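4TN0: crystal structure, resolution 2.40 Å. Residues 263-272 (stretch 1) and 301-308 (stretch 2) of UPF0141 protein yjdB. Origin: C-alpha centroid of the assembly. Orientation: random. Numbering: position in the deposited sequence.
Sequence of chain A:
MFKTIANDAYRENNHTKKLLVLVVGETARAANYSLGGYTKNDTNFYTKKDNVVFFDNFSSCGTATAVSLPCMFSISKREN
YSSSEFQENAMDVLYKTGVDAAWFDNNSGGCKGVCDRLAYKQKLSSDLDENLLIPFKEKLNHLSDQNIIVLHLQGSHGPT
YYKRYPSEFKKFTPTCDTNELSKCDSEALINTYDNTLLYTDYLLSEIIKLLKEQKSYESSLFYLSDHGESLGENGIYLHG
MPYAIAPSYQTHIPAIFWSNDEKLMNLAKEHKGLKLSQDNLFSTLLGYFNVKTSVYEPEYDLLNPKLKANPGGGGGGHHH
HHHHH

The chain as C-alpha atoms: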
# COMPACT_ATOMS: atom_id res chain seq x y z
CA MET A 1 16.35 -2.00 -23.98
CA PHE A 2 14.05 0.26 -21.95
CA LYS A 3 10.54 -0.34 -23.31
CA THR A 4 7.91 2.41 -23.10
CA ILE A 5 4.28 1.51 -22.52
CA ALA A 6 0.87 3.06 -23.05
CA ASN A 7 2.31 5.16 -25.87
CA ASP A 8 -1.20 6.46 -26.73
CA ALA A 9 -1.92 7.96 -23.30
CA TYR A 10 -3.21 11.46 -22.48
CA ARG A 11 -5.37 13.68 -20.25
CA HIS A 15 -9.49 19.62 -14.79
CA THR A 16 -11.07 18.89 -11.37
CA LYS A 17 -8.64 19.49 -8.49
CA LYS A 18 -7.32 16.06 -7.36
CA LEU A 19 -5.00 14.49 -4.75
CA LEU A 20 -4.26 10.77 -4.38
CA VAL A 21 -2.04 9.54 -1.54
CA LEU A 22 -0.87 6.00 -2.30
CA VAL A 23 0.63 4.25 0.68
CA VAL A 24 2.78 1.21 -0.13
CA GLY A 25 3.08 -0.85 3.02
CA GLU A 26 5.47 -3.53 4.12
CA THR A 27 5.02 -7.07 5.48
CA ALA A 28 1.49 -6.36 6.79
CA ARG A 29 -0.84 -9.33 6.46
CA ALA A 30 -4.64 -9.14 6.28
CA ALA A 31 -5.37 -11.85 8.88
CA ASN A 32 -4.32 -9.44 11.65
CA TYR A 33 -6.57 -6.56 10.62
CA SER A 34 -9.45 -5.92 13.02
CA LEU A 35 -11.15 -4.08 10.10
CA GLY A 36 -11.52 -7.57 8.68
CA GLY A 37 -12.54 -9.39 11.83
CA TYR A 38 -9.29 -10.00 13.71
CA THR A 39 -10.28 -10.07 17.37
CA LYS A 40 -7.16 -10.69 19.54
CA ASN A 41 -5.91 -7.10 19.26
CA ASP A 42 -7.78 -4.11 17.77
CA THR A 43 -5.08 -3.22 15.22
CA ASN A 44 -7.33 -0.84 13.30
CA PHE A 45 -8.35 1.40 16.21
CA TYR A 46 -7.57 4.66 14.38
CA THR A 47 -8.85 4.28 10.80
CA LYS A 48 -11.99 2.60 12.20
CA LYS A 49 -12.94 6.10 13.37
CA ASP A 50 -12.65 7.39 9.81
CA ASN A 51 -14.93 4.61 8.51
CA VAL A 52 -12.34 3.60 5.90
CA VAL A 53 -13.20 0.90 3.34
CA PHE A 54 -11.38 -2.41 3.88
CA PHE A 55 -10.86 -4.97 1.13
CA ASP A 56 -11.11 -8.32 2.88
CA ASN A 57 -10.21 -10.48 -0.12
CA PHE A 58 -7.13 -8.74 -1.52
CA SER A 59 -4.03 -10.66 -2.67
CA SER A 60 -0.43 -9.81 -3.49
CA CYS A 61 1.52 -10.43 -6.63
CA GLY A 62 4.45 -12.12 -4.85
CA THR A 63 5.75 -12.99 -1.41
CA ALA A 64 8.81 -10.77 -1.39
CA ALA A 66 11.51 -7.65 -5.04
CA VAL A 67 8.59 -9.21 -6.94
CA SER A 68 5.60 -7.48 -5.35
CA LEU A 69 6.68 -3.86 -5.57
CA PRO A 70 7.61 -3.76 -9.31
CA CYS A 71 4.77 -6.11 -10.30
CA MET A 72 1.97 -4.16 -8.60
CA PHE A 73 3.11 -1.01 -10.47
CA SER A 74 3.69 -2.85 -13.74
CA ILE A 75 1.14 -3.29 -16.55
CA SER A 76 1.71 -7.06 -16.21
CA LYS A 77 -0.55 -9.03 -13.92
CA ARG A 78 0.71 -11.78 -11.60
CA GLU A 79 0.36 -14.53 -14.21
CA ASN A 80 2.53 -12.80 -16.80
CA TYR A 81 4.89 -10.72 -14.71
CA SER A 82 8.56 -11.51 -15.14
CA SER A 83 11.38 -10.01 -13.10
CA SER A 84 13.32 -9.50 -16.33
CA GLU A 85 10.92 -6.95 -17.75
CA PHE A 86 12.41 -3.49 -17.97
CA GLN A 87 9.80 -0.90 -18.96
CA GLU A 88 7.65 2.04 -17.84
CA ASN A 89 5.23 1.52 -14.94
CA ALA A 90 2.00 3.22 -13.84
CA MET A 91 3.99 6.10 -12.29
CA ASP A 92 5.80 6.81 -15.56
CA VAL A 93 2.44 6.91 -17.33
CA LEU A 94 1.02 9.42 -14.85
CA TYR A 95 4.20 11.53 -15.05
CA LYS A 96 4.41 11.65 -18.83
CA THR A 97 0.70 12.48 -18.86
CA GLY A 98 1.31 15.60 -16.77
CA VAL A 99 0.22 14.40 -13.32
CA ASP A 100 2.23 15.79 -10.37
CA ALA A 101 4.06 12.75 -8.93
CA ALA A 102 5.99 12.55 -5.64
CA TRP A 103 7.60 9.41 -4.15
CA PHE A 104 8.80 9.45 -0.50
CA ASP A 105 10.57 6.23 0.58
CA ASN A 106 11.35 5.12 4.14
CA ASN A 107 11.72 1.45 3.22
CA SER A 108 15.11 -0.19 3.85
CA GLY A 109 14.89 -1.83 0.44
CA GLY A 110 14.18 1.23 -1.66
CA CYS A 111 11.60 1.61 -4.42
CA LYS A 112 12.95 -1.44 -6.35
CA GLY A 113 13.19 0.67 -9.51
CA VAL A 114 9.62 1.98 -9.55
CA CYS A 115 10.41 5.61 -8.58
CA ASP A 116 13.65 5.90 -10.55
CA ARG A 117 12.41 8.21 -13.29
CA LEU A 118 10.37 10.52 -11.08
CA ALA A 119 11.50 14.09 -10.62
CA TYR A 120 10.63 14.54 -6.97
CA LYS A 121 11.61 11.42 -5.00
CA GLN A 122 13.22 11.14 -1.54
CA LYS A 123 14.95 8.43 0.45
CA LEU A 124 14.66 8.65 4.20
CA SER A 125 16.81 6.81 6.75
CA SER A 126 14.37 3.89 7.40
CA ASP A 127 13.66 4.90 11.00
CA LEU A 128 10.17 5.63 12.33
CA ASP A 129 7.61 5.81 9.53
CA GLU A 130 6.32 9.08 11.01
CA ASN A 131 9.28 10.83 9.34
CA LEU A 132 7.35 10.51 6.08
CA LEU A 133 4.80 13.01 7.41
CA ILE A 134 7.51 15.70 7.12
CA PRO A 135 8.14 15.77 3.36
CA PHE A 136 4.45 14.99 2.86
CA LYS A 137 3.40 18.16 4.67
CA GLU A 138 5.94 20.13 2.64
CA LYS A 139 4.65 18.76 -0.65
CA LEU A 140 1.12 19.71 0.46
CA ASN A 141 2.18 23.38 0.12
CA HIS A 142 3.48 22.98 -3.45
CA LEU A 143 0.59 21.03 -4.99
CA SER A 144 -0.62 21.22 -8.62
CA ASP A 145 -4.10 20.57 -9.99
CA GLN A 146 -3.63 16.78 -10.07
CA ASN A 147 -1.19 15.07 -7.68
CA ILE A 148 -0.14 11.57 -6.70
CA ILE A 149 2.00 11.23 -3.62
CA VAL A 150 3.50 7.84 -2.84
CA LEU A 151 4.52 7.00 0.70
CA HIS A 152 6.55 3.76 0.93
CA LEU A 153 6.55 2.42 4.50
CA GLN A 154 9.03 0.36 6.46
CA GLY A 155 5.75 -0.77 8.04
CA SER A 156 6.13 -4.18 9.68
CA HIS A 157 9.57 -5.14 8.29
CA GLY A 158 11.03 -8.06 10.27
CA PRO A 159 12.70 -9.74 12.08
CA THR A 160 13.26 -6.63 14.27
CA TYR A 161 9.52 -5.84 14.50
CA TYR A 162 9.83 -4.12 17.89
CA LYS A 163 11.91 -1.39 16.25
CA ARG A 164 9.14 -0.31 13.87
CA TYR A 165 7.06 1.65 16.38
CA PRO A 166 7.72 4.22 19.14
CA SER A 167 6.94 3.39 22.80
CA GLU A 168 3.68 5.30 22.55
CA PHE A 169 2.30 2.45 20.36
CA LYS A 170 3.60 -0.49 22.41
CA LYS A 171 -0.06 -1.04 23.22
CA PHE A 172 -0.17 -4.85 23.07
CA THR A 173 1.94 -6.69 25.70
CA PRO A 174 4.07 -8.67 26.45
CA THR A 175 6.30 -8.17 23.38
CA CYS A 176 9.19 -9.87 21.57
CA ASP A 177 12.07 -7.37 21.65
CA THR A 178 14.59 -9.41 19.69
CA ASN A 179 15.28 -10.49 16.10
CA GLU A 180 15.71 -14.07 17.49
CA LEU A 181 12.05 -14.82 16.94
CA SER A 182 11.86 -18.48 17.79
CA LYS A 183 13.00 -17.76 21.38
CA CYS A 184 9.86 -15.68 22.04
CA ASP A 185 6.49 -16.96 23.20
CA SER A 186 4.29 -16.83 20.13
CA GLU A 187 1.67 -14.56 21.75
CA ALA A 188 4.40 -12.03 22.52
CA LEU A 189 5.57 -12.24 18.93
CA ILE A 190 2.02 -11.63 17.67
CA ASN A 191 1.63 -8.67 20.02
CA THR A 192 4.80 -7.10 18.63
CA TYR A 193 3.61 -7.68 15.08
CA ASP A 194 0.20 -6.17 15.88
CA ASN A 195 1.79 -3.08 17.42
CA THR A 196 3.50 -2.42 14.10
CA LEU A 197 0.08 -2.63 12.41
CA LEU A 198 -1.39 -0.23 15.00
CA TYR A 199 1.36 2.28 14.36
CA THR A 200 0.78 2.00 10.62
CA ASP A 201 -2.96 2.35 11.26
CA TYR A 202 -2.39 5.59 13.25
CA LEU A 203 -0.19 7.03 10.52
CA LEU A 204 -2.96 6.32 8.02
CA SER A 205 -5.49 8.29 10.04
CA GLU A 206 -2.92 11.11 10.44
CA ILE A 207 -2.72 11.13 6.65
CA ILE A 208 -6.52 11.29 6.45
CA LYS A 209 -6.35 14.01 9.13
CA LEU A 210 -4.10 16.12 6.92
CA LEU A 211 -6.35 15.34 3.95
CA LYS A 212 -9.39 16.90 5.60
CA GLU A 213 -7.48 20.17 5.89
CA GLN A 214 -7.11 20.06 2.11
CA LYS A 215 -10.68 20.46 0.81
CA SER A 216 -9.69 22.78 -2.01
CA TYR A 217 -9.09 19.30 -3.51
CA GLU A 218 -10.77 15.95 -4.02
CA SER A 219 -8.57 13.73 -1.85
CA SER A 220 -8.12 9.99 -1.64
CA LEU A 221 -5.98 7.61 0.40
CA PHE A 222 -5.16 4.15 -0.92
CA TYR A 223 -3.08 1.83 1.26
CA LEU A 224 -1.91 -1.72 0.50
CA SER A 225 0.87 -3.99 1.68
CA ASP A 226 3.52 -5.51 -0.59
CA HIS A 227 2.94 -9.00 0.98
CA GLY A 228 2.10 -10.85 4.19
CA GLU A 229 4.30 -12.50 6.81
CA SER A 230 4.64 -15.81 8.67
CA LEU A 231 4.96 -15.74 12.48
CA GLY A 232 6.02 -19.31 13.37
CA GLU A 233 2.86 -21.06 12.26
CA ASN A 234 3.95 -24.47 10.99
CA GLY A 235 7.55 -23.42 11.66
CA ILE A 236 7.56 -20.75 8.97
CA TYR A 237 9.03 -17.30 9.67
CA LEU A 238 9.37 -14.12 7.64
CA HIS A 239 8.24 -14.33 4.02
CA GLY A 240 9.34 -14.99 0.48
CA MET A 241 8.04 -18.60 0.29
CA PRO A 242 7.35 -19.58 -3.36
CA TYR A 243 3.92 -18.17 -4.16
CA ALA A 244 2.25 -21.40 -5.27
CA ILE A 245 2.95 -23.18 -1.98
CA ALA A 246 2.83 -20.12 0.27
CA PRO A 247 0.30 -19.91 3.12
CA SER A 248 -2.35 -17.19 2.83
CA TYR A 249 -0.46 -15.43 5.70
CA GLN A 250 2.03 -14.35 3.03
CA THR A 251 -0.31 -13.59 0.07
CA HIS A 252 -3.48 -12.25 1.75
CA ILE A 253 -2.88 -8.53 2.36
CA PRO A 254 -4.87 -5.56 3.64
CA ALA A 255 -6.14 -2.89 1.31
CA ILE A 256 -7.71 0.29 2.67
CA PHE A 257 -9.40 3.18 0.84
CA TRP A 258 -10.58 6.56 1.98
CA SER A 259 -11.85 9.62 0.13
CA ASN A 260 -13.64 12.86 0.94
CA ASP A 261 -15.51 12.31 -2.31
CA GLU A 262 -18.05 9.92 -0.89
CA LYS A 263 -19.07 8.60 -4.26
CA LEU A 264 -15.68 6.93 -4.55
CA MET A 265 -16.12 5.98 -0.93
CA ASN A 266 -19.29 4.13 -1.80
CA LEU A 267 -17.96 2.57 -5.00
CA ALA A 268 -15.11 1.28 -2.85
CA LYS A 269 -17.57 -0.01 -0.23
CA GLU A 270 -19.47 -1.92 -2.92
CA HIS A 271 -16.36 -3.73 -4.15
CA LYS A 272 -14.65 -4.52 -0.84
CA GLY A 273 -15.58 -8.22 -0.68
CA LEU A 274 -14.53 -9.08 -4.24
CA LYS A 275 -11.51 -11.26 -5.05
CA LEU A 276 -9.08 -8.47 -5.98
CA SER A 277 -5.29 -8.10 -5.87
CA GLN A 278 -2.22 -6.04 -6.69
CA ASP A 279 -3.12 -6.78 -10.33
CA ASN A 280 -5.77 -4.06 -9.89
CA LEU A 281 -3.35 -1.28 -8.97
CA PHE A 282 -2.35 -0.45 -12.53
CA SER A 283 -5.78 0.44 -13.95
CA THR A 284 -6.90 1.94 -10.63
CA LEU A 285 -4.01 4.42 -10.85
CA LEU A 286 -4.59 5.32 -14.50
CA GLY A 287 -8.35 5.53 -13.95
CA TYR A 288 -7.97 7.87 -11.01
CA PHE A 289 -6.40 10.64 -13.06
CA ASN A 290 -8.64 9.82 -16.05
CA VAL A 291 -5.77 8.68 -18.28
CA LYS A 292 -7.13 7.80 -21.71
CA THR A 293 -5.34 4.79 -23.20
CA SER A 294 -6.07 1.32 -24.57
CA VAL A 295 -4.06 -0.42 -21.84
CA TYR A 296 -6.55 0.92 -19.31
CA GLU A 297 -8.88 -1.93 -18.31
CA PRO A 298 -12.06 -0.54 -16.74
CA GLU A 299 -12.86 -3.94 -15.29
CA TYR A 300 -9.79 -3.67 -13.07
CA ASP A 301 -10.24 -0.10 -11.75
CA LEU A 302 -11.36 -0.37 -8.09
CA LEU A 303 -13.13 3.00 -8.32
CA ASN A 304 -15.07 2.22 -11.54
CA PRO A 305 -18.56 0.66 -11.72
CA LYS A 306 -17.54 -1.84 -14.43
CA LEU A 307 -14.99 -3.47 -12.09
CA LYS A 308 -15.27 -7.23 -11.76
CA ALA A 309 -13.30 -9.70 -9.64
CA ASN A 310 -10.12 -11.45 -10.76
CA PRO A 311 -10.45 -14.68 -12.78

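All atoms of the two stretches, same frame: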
# COMPACT_ATOMS: atom_id res chain seq x y z
N LYS A 263 -18.48 9.41 -3.21
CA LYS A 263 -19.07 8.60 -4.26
C LYS A 263 -18.06 7.51 -4.61
O LYS A 263 -18.41 6.36 -4.89
CB LYS A 263 -19.40 9.46 -5.49
CG LYS A 263 -19.85 8.66 -6.68
CD LYS A 263 -18.81 8.60 -7.78
CE LYS A 263 -19.36 7.80 -8.96
NZ LYS A 263 -18.72 8.14 -10.26
N LEU A 264 -16.79 7.88 -4.49
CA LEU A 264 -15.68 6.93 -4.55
C LEU A 264 -15.75 6.04 -3.33
O LEU A 264 -15.63 4.81 -3.41
CB LEU A 264 -14.35 7.66 -4.62
CG LEU A 264 -14.24 8.55 -5.85
CD1 LEU A 264 -12.89 9.26 -5.92
CD2 LEU A 264 -14.52 7.73 -7.10
N MET A 265 -15.98 6.68 -2.19
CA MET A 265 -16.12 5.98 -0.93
C MET A 265 -17.17 4.90 -0.99
O MET A 265 -17.01 3.84 -0.37
CB MET A 265 -16.47 6.97 0.18
CG MET A 265 -16.08 6.50 1.56
SD MET A 265 -14.31 6.67 1.82
CE MET A 265 -14.25 6.22 3.55
N ASN A 266 -18.24 5.14 -1.75
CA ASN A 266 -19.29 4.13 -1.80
C ASN A 266 -19.10 3.16 -2.98
O ASN A 266 -19.61 2.03 -2.92
CB ASN A 266 -20.68 4.77 -1.84
CG ASN A 266 -21.80 3.75 -1.62
OD1 ASN A 266 -21.82 3.05 -0.60
ND2 ASN A 266 -22.74 3.68 -2.58
N LEU A 267 -18.37 3.56 -4.01
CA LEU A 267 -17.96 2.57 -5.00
C LEU A 267 -16.99 1.58 -4.36
O LEU A 267 -17.07 0.37 -4.61
CB LEU A 267 -17.32 3.23 -6.22
CG LEU A 267 -18.17 3.55 -7.45
CD1 LEU A 267 -19.49 4.22 -7.06
CD2 LEU A 267 -17.40 4.43 -8.42
N ALA A 268 -16.06 2.11 -3.58
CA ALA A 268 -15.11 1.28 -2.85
C ALA A 268 -15.84 0.29 -1.93
O ALA A 268 -15.51 -0.90 -1.90
CB ALA A 268 -14.16 2.16 -2.07
N LYS A 269 -16.83 0.80 -1.20
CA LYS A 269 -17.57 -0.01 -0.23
C LYS A 269 -18.30 -1.16 -0.92
O LYS A 269 -18.47 -2.24 -0.34
CB LYS A 269 -18.59 0.85 0.54
CG LYS A 269 -19.40 0.08 1.58
CD LYS A 269 -20.26 0.99 2.48
CE LYS A 269 -21.74 0.96 2.08
NZ LYS A 269 -22.59 0.06 2.96
N GLU A 270 -18.72 -0.92 -2.16
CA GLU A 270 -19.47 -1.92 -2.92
C GLU A 270 -18.57 -3.04 -3.43
O GLU A 270 -19.04 -4.16 -3.65
CB GLU A 270 -20.19 -1.26 -4.10
CG GLU A 270 -21.33 -0.34 -3.69
CD GLU A 270 -22.00 0.35 -4.88
OE1 GLU A 270 -23.24 0.25 -5.00
OE2 GLU A 270 -21.29 1.01 -5.68
N HIS A 271 -17.29 -2.75 -3.60
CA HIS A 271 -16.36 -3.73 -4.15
C HIS A 271 -15.56 -4.53 -3.10
O HIS A 271 -14.96 -5.56 -3.43
CB HIS A 271 -15.35 -3.03 -5.06
CG HIS A 271 -15.96 -2.39 -6.27
ND1 HIS A 271 -16.03 -1.03 -6.43
CD2 HIS A 271 -16.50 -2.94 -7.39
CE1 HIS A 271 -16.60 -0.76 -7.59
NE2 HIS A 271 -16.89 -1.90 -8.19
N LYS A 272 -15.61 -4.08 -1.85
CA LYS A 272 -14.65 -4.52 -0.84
C LYS A 272 -14.54 -6.05 -0.65
O LYS A 272 -13.46 -6.54 -0.31
CB LYS A 272 -14.95 -3.85 0.52
CG LYS A 272 -16.23 -4.32 1.20
CD LYS A 272 -16.45 -3.61 2.53
CE LYS A 272 -17.52 -4.34 3.37
NZ LYS A 272 -17.43 -4.00 4.82
N ASP A 301 -10.31 -1.34 -12.52
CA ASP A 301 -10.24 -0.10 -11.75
C ASP A 301 -11.17 -0.23 -10.53
O ASP A 301 -12.38 -0.39 -10.68
CB ASP A 301 -10.63 1.09 -12.63
CG ASP A 301 -10.37 2.44 -11.98
OD1 ASP A 301 -10.23 3.42 -12.75
OD2 ASP A 301 -10.29 2.56 -10.74
N LEU A 302 -10.60 -0.18 -9.32
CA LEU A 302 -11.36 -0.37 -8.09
C LEU A 302 -12.45 0.69 -7.92
O LEU A 302 -13.49 0.43 -7.33
CB LEU A 302 -10.44 -0.38 -6.87
CG LEU A 302 -9.32 -1.43 -6.82
CD1 LEU A 302 -8.39 -1.13 -5.63
CD2 LEU A 302 -9.86 -2.86 -6.75
N LEU A 303 -12.18 1.89 -8.43
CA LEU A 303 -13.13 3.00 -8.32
C LEU A 303 -13.94 3.24 -9.61
O LEU A 303 -14.20 4.39 -9.99
CB LEU A 303 -12.39 4.26 -7.90
CG LEU A 303 -11.63 4.07 -6.59
CD1 LEU A 303 -10.86 5.31 -6.22
CD2 LEU A 303 -12.58 3.66 -5.48
N ASN A 304 -14.32 2.16 -10.29
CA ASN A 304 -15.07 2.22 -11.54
C ASN A 304 -16.15 1.15 -11.53
O ASN A 304 -15.87 -0.02 -11.27
CB ASN A 304 -14.15 2.05 -12.76
CG ASN A 304 -14.91 2.12 -14.11
OD1 ASN A 304 -15.87 1.38 -14.34
ND2 ASN A 304 -14.46 2.99 -15.00
N PRO A 305 -17.39 1.55 -11.84
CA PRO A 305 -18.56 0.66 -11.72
C PRO A 305 -18.46 -0.63 -12.53
O PRO A 305 -19.12 -1.61 -12.17
CB PRO A 305 -19.70 1.53 -12.26
CG PRO A 305 -19.24 2.94 -12.03
CD PRO A 305 -17.77 2.89 -12.32
N LYS A 306 -17.66 -0.65 -13.59
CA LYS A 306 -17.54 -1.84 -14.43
C LYS A 306 -16.56 -2.87 -13.90
O LYS A 306 -16.34 -3.91 -14.54
CB LYS A 306 -17.20 -1.41 -15.87
CG LYS A 306 -17.87 -0.06 -16.23
CD LYS A 306 -17.77 0.34 -17.70
CE LYS A 306 -18.18 1.79 -17.91
NZ LYS A 306 -18.09 2.20 -19.34
N LEU A 307 -15.94 -2.57 -12.75
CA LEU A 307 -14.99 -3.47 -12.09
C LEU A 307 -15.62 -4.83 -11.80
O LEU A 307 -16.72 -4.90 -11.25
CB LEU A 307 -14.45 -2.82 -10.79
CG LEU A 307 -13.48 -3.42 -9.74
CD1 LEU A 307 -13.97 -4.66 -8.99
CD2 LEU A 307 -12.08 -3.66 -10.30
N LYS A 308 -14.92 -5.89 -12.18
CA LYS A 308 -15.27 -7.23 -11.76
C LYS A 308 -14.10 -7.82 -10.97
O LYS A 308 -13.02 -7.22 -10.90
CB LYS A 308 -15.61 -8.11 -12.96
CG LYS A 308 -16.32 -7.37 -14.10
CD LYS A 308 -16.29 -8.19 -15.40
CE LYS A 308 -17.15 -7.58 -16.51
NZ LYS A 308 -17.51 -8.60 -17.55

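A short helix that includes Leu 267 and Ala 268 packs against a segment with no regular helix or strand, folded by two consecutive type I turns, Asp 301 to Asn 304 and Asn 304 to Leu 307. The backbones come nearest at Leu 267 and Leu 303, whose CA atoms lie 5.9 Å apart. No hydrogen bond crosses between the stretches.

The helix has its i to i+4 ladder, for example Ala 268 N to Leu 264 O at 2.7 Å. The turns rely partly on side chains: Leu 303 N donates to Asp 301 OD2 at 3.1 Å, and Lys 306 N to Asn 304 OD1 at 2.8 Å. Leu 307 N to Asn 304 O, 2.9 Å, closes the second turn, while Asn 304 N to Asp 301 O in the first is weak.

Apolar packing follows helical periodicity. Leu 264, Leu 267 and His 271 recur at intervals of three and four, with Ala 268 beside Leu 267, so these residues lie along one side of the helix. Leu 303 lies against the first part of this surface: its CB is 4.1 Å from Leu 264 CD2, and its CD2 is 4.0 Å from Ala 268 CB. Leu 267 points toward the turns, its CD2 lying 3.6 Å from Leu 303 O and 4.2 Å from Pro 305 CD.

His 271, buried, supplies the aromatic contact. Leu 307 CG sits over one ring face, 4.2 Å from the centroid and 27° off the normal, a CH-pi arrangement that sets an aliphatic group against the pi cloud. The ring also meets backbone carbonyls obliquely. His 271 ND1 approaches Leu 302 O to 3.1 Å, but the angle is too poor for a hydrogen bond. The pattern is a row of helix residues, mostly apolar with His 271 added, set against a turn-rich segment, with no hydrogen bond across the contact.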